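Local structure of serine protease inhibitor (Schistosoma haematobium, 3STO) at residues V158-W163 and I187-F192; N302-V307 and F340-V345. The protein probably inhibits serine proteases as a serpin of a parasitic blood fluke, by trapping them with its reactive-centre loop. All blocks are in the same frame, centred on the assembly; numbering follows the deposited sequence.

In the fold
Both contacts use the large sheet that serpins call sheet A, and their centres lie about 10 Å apart. Contact 1 comes first along the chain and sets helix 153-167 on strand 186-197; contact 2 then pairs the end of strand 287-305 with strand 339-348. Strands 186-197 and 339-348 are parallel neighbours, so the contacts join directly: Asn190 N lies 2.8 Å from Ile341 O, probably hydrogen-bonded. Helix 153-167 covers the face bearing Val189 and Val191, while helix 43-55 backs the face bearing Leu188 and Gln342. In serpins generally, these neighbouring strands must part for the reactive-centre loop to insert; here they are still paired.

Contact 1. Residues V158-W163 and I187-F192; sequences VDINDW and ILVNVF
Ile160 makes the first contact, its side chain leaving the helix toward Ile187 and Val189. Its far methyl, CD1, meets CD1 of Ile187 at 4.4 Å, and its branch methyl CG2 comes to 4.5 Å from Val189 CG2, so this end of the contact is a loose meeting of methyl groups. Phe150 also packs against both isoleucines. The helix segment runs in nearly the same direction as the strand, the axes 10.8 Å apart and 19° from parallel. This is helix F of serpins, packed on one face of sheet A. One turn further on, Trp163 has CG anti to the backbone N (chi1 -179°), and its six-membered ring reaches the strand. CZ3 does most of the touching: it sits 3.9 Å from Val189 CG1 and 3.8 Å from Val191 CG2, with the indole and the Val191 side chain sliding past each other in opposite directions. CH2 comes 3.8 Å from Val189 O. At the polar end of the indole, NE1 hydrogen-bonds Glu144 OE1 on strand 143-148, and Phe122 of strand 112-124, the one next to 186-197, meets the indole edge-to-face.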
ATOM      1  N   VAL A 158      23.674   5.157  -0.948  1.00 51.53           N
ATOM      2  CA  VAL A 158      23.398   6.394  -1.684  1.00 50.44           C
ATOM      3  C   VAL A 158      22.490   6.153  -2.890  1.00 50.94           C
ATOM      4  O   VAL A 158      21.382   6.688  -2.950  1.00 55.09           O
ATOM      5  CB  VAL A 158      24.713   7.114  -2.119  1.00 54.67           C
ATOM      6  CG1 VAL A 158      24.435   8.190  -3.167  1.00 35.54           C
ATOM      7  CG2 VAL A 158      25.411   7.701  -0.905  1.00 58.13           C
ATOM      8  N   ASP A 159      22.960   5.340  -3.834  1.00 43.87           N
ATOM      9  CA  ASP A 159      22.182   4.965  -5.012  1.00 54.53           C
ATOM     10  C   ASP A 159      20.721   4.672  -4.702  1.00 44.04           C
ATOM     11  O   ASP A 159      19.817   5.244  -5.314  1.00 37.12           O
ATOM     12  CB  ASP A 159      22.804   3.746  -5.708  1.00 68.14           C
ATOM     13  CG  ASP A 159      23.933   4.119  -6.660  1.00 79.78           C
ATOM     14  OD1 ASP A 159      24.580   5.182  -6.464  1.00 74.70           O
ATOM     15  OD2 ASP A 159      24.172   3.339  -7.611  1.00 81.06           O
ATOM     16  N   ILE A 160      20.494   3.777  -3.753  1.00 38.00           N
ATOM     17  CA  ILE A 160      19.139   3.399  -3.399  1.00 40.37           C
ATOM     18  C   ILE A 160      18.344   4.587  -2.846  1.00 42.44           C
ATOM     19  O   ILE A 160      17.252   4.892  -3.336  1.00 39.29           O
ATOM     20  CB  ILE A 160      19.125   2.249  -2.389  1.00 31.83           C
ATOM     21  CG1 ILE A 160      19.555   0.954  -3.088  1.00 46.31           C
ATOM     22  CG2 ILE A 160      17.739   2.092  -1.832  1.00 32.74           C
ATOM     23  CD1 ILE A 160      19.821  -0.198  -2.157  1.00 32.82           C
ATOM     24  N   ASN A 161      18.904   5.257  -1.838  1.00 51.15           N
ATOM     25  CA  ASN A 161      18.269   6.434  -1.230  1.00 45.27           C
ATOM     26  C   ASN A 161      17.904   7.440  -2.291  1.00 40.04           C
ATOM     27  O   ASN A 161      16.832   8.031  -2.240  1.00 49.43           O
ATOM     28  CB  ASN A 161      19.155   7.085  -0.156  1.00 40.91           C
ATOM     29  CG  ASN A 161      19.154   6.308   1.172  1.00 46.35           C
ATOM     30  OD1 ASN A 161      18.273   5.487   1.438  1.00 52.56           O
ATOM     31  ND2 ASN A 161      20.136   6.586   2.012  1.00 45.02           N
ATOM     32  N   ASP A 162      18.767   7.597  -3.285  1.00 37.35           N
ATOM     33  CA  ASP A 162      18.467   8.520  -4.375  1.00 43.42           C
ATOM     34  C   ASP A 162      17.291   8.068  -5.207  1.00 48.83           C
ATOM     35  O   ASP A 162      16.446   8.880  -5.583  1.00 56.28           O
ATOM     36  CB  ASP A 162      19.682   8.752  -5.272  1.00 43.35           C
ATOM     37  CG  ASP A 162      20.762   9.573  -4.579  1.00 68.06           C
ATOM     38  OD1 ASP A 162      20.424  10.335  -3.641  1.00 74.40           O
ATOM     39  OD2 ASP A 162      21.947   9.452  -4.963  1.00 85.32           O
ATOM     40  N   TRP A 163      17.236   6.776  -5.501  1.00 39.20           N
ATOM     41  CA  TRP A 163      16.152   6.264  -6.297  1.00 30.55           C
ATOM     42  C   TRP A 163      14.850   6.524  -5.565  1.00 34.90           C
ATOM     43  O   TRP A 163      13.886   6.987  -6.156  1.00 39.23           O
ATOM     44  CB  TRP A 163      16.303   4.755  -6.551  1.00 29.77           C
ATOM     45  CG  TRP A 163      15.174   4.226  -7.411  1.00 28.18           C
ATOM     46  CD1 TRP A 163      15.069   4.326  -8.762  1.00 33.12           C
ATOM     47  CD2 TRP A 163      14.000   3.533  -6.971  1.00 25.88           C
ATOM     48  NE1 TRP A 163      13.922   3.716  -9.204  1.00 29.24           N
ATOM     49  CE2 TRP A 163      13.238   3.227  -8.128  1.00 31.26           C
ATOM     50  CE3 TRP A 163      13.518   3.134  -5.718  1.00 22.53           C
ATOM     51  CZ2 TRP A 163      12.005   2.565  -8.072  1.00 23.75           C
ATOM     52  CZ3 TRP A 163      12.296   2.453  -5.666  1.00 25.50           C
ATOM     53  CH2 TRP A 163      11.554   2.183  -6.837  1.00 25.16           C
ATOM     54  N   ILE A 187      18.393  -6.541  -3.709  1.00 26.70           N
ATOM     55  CA  ILE A 187      17.374  -5.886  -2.905  1.00 23.05           C
ATOM     56  C   ILE A 187      16.231  -5.363  -3.766  1.00 24.07           C
ATOM     57  O   ILE A 187      16.446  -4.711  -4.791  1.00 25.53           O
ATOM     58  CB  ILE A 187      17.961  -4.728  -2.135  1.00 35.93           C
ATOM     59  CG1 ILE A 187      18.883  -5.252  -1.016  1.00 24.99           C
ATOM     60  CG2 ILE A 187      16.822  -3.840  -1.592  1.00 35.71           C
ATOM     61  CD1 ILE A 187      19.494  -4.148  -0.171  1.00 26.27           C
ATOM     62  N   LEU A 188      15.017  -5.695  -3.362  1.00 23.42           N
ATOM     63  CA  LEU A 188      13.806  -5.167  -3.996  1.00 26.90           C
ATOM     64  C   LEU A 188      13.185  -4.088  -3.106  1.00 21.22           C
ATOM     65  O   LEU A 188      13.086  -4.262  -1.876  1.00 15.71           O
ATOM     66  CB  LEU A 188      12.780  -6.272  -4.209  1.00 20.59           C
ATOM     67  CG  LEU A 188      13.146  -7.492  -5.046  1.00 27.35           C
ATOM     68  CD1 LEU A 188      11.997  -8.493  -4.996  1.00 23.86           C
ATOM     69  CD2 LEU A 188      13.432  -7.064  -6.453  1.00 23.70           C
ATOM     70  N   VAL A 189      12.792  -2.988  -3.744  1.00 25.48           N
ATOM     71  CA  VAL A 189      12.223  -1.813  -3.089  1.00 18.72           C
ATOM     72  C   VAL A 189      10.916  -1.407  -3.791  1.00 27.04           C
ATOM     73  O   VAL A 189      10.901  -1.097  -4.978  1.00 27.90           O
ATOM     74  CB  VAL A 189      13.208  -0.600  -3.081  1.00 27.66           C
ATOM     75  CG1 VAL A 189      12.643   0.536  -2.250  1.00 25.87           C
ATOM     76  CG2 VAL A 189      14.551  -0.989  -2.499  1.00 24.42           C
ATOM     77  N   ASN A 190       9.808  -1.445  -3.062  1.00 29.16           N
ATOM     78  CA  ASN A 190       8.536  -0.952  -3.589  1.00 33.13           C
ATOM     79  C   ASN A 190       8.095   0.416  -3.003  1.00 31.56           C
ATOM     80  O   ASN A 190       8.161   0.663  -1.803  1.00 27.55           O
ATOM     81  CB  ASN A 190       7.404  -1.996  -3.466  1.00 21.37           C
ATOM     82  CG  ASN A 190       6.080  -1.472  -4.056  1.00 38.35           C
ATOM     83  OD1 ASN A 190       5.160  -1.065  -3.334  1.00 34.24           O
ATOM     84  ND2 ASN A 190       6.008  -1.440  -5.378  1.00 38.24           N
ATOM     85  N   VAL A 191       7.689   1.300  -3.897  1.00 30.56           N
ATOM     86  CA  VAL A 191       7.178   2.608  -3.557  1.00 28.83           C
ATOM     87  C   VAL A 191       5.773   2.757  -4.135  1.00 28.66           C
ATOM     88  O   VAL A 191       5.529   2.481  -5.323  1.00 40.18           O
ATOM     89  CB  VAL A 191       8.061   3.730  -4.137  1.00 27.76           C
ATOM     90  CG1 VAL A 191       7.367   5.080  -3.995  1.00 31.12           C
ATOM     91  CG2 VAL A 191       9.431   3.739  -3.472  1.00 26.92           C
ATOM     92  N   PHE A 192       4.836   3.183  -3.303  1.00 38.84           N
ATOM     93  CA  PHE A 192       3.488   3.407  -3.814  1.00 57.96           C
ATOM     94  C   PHE A 192       3.008   4.795  -3.446  1.00 45.44           C
ATOM     95  O   PHE A 192       2.675   5.078  -2.288  1.00 33.91           O
ATOM     96  CB  PHE A 192       2.527   2.360  -3.285  1.00 62.68           C
ATOM     97  CG  PHE A 192       1.306   2.166  -4.138  1.00 54.26           C
ATOM     98  CD1 PHE A 192       0.144   2.909  -3.897  1.00 44.21           C
ATOM     99  CD2 PHE A 192       1.307   1.214  -5.166  1.00 48.40           C
ATOM    100  CE1 PHE A 192      -0.991   2.703  -4.684  1.00 59.98           C
ATOM    101  CE2 PHE A 192       0.181   0.991  -5.948  1.00 41.17           C
ATOM    102  CZ  PHE A 192      -0.975   1.728  -5.714  1.00 46.41           C
TER

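Contact 2. Residues N302-V307 and F340-V345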
ATOM      1  N   ASN A 302       6.706   5.009   6.691  1.00 23.61           N
ATOM      2  CA  ASN A 302       7.183   3.752   7.216  1.00 19.43           C
ATOM      3  C   ASN A 302       7.914   2.928   6.179  1.00 23.73           C
ATOM      4  O   ASN A 302       7.800   3.176   4.968  1.00 25.83           O
ATOM      5  CB  ASN A 302       6.055   2.971   7.910  1.00 13.78           C
ATOM      6  CG  ASN A 302       5.258   2.113   6.971  1.00 21.61           C
ATOM      7  OD1 ASN A 302       5.367   2.209   5.741  1.00 36.66           O
ATOM      8  ND2 ASN A 302       4.445   1.259   7.544  1.00 24.46           N
ATOM      9  N   THR A 303       8.673   1.965   6.680  1.00 26.72           N
ATOM     10  CA  THR A 303       9.464   1.044   5.860  1.00 26.39           C
ATOM     11  C   THR A 303       9.148  -0.355   6.345  1.00 25.03           C
ATOM     12  O   THR A 303       9.364  -0.680   7.504  1.00 30.81           O
ATOM     13  CB  THR A 303      10.949   1.257   6.094  1.00 27.01           C
ATOM     14  OG1 THR A 303      11.324   2.566   5.654  1.00 34.64           O
ATOM     15  CG2 THR A 303      11.741   0.230   5.319  1.00 47.86           C
ATOM     16  N   LEU A 304       8.578  -1.175   5.484  1.00 26.87           N
ATOM     17  CA  LEU A 304       8.292  -2.549   5.869  1.00 28.79           C
ATOM     18  C   LEU A 304       9.316  -3.498   5.267  1.00 26.74           C
ATOM     19  O   LEU A 304       9.682  -3.362   4.078  1.00 28.36           O
ATOM     20  CB  LEU A 304       6.921  -2.951   5.364  1.00 32.40           C
ATOM     21  CG  LEU A 304       5.697  -2.354   6.020  1.00 44.72           C
ATOM     22  CD1 LEU A 304       4.500  -2.909   5.289  1.00 31.52           C
ATOM     23  CD2 LEU A 304       5.684  -2.729   7.489  1.00 38.29           C
ATOM     24  N   ASP A 305       9.768  -4.443   6.092  1.00 32.09           N
ATOM     25  CA  ASP A 305      10.513  -5.623   5.640  1.00 28.22           C
ATOM     26  C   ASP A 305       9.466  -6.684   5.405  1.00 28.63           C
ATOM     27  O   ASP A 305       8.844  -7.168   6.348  1.00 29.44           O
ATOM     28  CB  ASP A 305      11.502  -6.096   6.714  1.00 27.18           C
ATOM     29  CG  ASP A 305      12.022  -7.532   6.468  1.00 51.95           C
ATOM     30  OD1 ASP A 305      11.941  -8.047   5.318  1.00 50.59           O
ATOM     31  OD2 ASP A 305      12.528  -8.158   7.434  1.00 52.18           O
ATOM     32  N   LEU A 306       9.254  -7.043   4.147  1.00 29.17           N
ATOM     33  CA  LEU A 306       8.206  -8.003   3.828  1.00 25.21           C
ATOM     34  C   LEU A 306       8.670  -9.453   3.732  1.00 19.86           C
ATOM     35  O   LEU A 306       7.843 -10.373   3.557  1.00 24.61           O
ATOM     36  CB  LEU A 306       7.501  -7.578   2.546  1.00 31.26           C
ATOM     37  CG  LEU A 306       6.971  -6.181   2.821  1.00 30.63           C
ATOM     38  CD1 LEU A 306       6.656  -5.478   1.559  1.00 31.69           C
ATOM     39  CD2 LEU A 306       5.778  -6.298   3.725  1.00 27.13           C
ATOM     40  N   VAL A 307       9.971  -9.680   3.873  1.00 19.91           N
ATOM     41  CA  VAL A 307      10.480 -11.045   3.681  1.00 27.24           C
ATOM     42  C   VAL A 307       9.797 -12.092   4.590  1.00 20.34           C
ATOM     43  O   VAL A 307       9.326 -13.101   4.091  1.00 26.50           O
ATOM     44  CB  VAL A 307      12.025 -11.112   3.749  1.00 30.89           C
ATOM     45  CG1 VAL A 307      12.480 -12.561   3.804  1.00 23.92           C
ATOM     46  CG2 VAL A 307      12.639 -10.380   2.567  1.00 22.52           C
ATOM     47  N   PHE A 340      13.313  -7.243   0.857  1.00 25.26           N
ATOM     48  CA  PHE A 340      12.157  -6.910   0.079  1.00 25.43           C
ATOM     49  C   PHE A 340      11.436  -5.890   0.971  1.00 30.49           C
ATOM     50  O   PHE A 340      10.867  -6.210   2.013  1.00 24.68           O
ATOM     51  CB  PHE A 340      11.349  -8.179  -0.194  1.00 20.83           C
ATOM     52  CG  PHE A 340      10.168  -7.992  -1.119  1.00 25.65           C
ATOM     53  CD1 PHE A 340       9.473  -6.814  -1.164  1.00 27.96           C
ATOM     54  CD2 PHE A 340       9.749  -9.019  -1.941  1.00 41.06           C
ATOM     55  CE1 PHE A 340       8.374  -6.657  -1.994  1.00 32.30           C
ATOM     56  CE2 PHE A 340       8.649  -8.863  -2.779  1.00 37.75           C
ATOM     57  CZ  PHE A 340       7.961  -7.671  -2.794  1.00 26.85           C
ATOM     58  N   ILE A 341      11.518  -4.637   0.557  1.00 30.96           N
ATOM     59  CA  ILE A 341      11.181  -3.526   1.414  1.00 26.14           C
ATOM     60  C   ILE A 341      10.147  -2.663   0.737  1.00 32.54           C
ATOM     61  O   ILE A 341      10.325  -2.297  -0.425  1.00 28.82           O
ATOM     62  CB  ILE A 341      12.442  -2.659   1.748  1.00 33.06           C
ATOM     63  CG1 ILE A 341      13.436  -3.453   2.599  1.00 29.36           C
ATOM     64  CG2 ILE A 341      12.069  -1.448   2.549  1.00 33.96           C
ATOM     65  CD1 ILE A 341      14.818  -2.832   2.624  1.00 36.25           C
ATOM     66  N   GLN A 342       9.071  -2.353   1.471  1.00 31.23           N
ATOM     67  CA  GLN A 342       8.103  -1.337   1.048  1.00 31.61           C
ATOM     68  C   GLN A 342       8.220  -0.059   1.909  1.00 27.01           C
ATOM     69  O   GLN A 342       8.237  -0.105   3.134  1.00 25.07           O
ATOM     70  CB  GLN A 342       6.660  -1.876   1.028  1.00 15.41           C
ATOM     71  CG  GLN A 342       5.649  -0.831   0.579  1.00 17.92           C
ATOM     72  CD  GLN A 342       4.227  -1.381   0.528  1.00 29.97           C
ATOM     73  OE1 GLN A 342       3.568  -1.531   1.559  1.00 39.30           O
ATOM     74  NE2 GLN A 342       3.750  -1.683  -0.671  1.00 31.14           N
ATOM     75  N   THR A 343       8.344   1.078   1.254  1.00 18.97           N
ATOM     76  CA  THR A 343       8.439   2.318   1.960  1.00 24.73           C
ATOM     77  C   THR A 343       7.245   3.181   1.538  1.00 31.92           C
ATOM     78  O   THR A 343       7.015   3.385   0.333  1.00 29.53           O
ATOM     79  CB  THR A 343       9.790   3.002   1.724  1.00 30.25           C
ATOM     80  OG1 THR A 343       9.795   4.286   2.375  1.00 39.99           O
ATOM     81  CG2 THR A 343      10.048   3.192   0.261  1.00 25.27           C
ATOM     82  N   ASN A 344       6.478   3.637   2.537  1.00 24.17           N
ATOM     83  CA  ASN A 344       5.185   4.306   2.331  1.00 21.20           C
ATOM     84  C   ASN A 344       5.120   5.695   2.986  1.00 26.95           C
ATOM     85  O   ASN A 344       5.783   5.973   3.991  1.00 22.31           O
ATOM     86  CB  ASN A 344       4.024   3.453   2.888  1.00 18.86           C
ATOM     87  CG  ASN A 344       3.956   2.059   2.280  1.00 25.31           C
ATOM     88  OD1 ASN A 344       3.555   1.900   1.131  1.00 30.82           O
ATOM     89  ND2 ASN A 344       4.345   1.041   3.054  1.00 19.53           N
ATOM     90  N   VAL A 345       4.304   6.567   2.412  1.00 25.95           N
ATOM     91  CA  VAL A 345       3.965   7.838   3.057  1.00 27.43           C
ATOM     92  C   VAL A 345       2.478   8.126   2.920  1.00 27.26           C
ATOM     93  O   VAL A 345       1.907   7.936   1.849  1.00 23.32           O
ATOM     94  CB  VAL A 345       4.775   9.019   2.518  1.00 23.89           C
ATOM     95  CG1 VAL A 345       4.724   9.062   1.002  1.00 25.23           C
ATOM     96  CG2 VAL A 345       4.264  10.340   3.146  1.00 19.18           C
TER
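Asn302 and Asn344 form a hydrogen-bonded pair across two antiparallel strands, their side chains side by side and pointing the same way. CG of Asn302 stands between its own backbone N and carbonyl carbon (chi1 87°), and OD1 takes a hydrogen bond from Asn344 ND2 at 3.1 Å. The donor arrives in the plane of the Asn302 carbonyl, on a lone pair, although the two amide planes are turned 53° apart. Asn344 ND2 also donates to Gln342 OE1, this time from above the carbonyl plane. Gln342 stretches out fully extended as far as CD, chi1 and chi2 both close to 180°, which carries its amide to Thr41, Cys42 and Asn190, all hydrogen-bond partners. Leu304 runs alongside it, and Leu306 crosses it to rest CD1 3.6 Å from Gln342 CB; the same methyl lies 4.1 Å from CE1 of Phe340. On the other face of the sheet, the CG2 methyls of Thr303 and Ile341 approach closely, though the modelled 3.3 Å is too short to be taken at face value. Backbone bonds close the pairing, ending with Leu306 N to Phe340 O at 2.8 Å, nearly straight. There strand 302-305 gives way to helix 307-312: Val307 N gives a capping bond to Asp305 OD1, meeting it from above the carboxylate plane, and Val307 CG2 packs 3.8 Å from Phe340 CB. Strand 287-305 forms the edge of serpin sheet A here and strand 339-348 is its inner neighbour, backed by helix 43-55. Asn344 spends both amide N-H groups on side-chain oxygens, and Asn302 ND2 gives to Leu40 O, so the bonds fix which way each amide is turned and satisfy the amide of buried Gln342 and the amide N-H groups of buried Asn344.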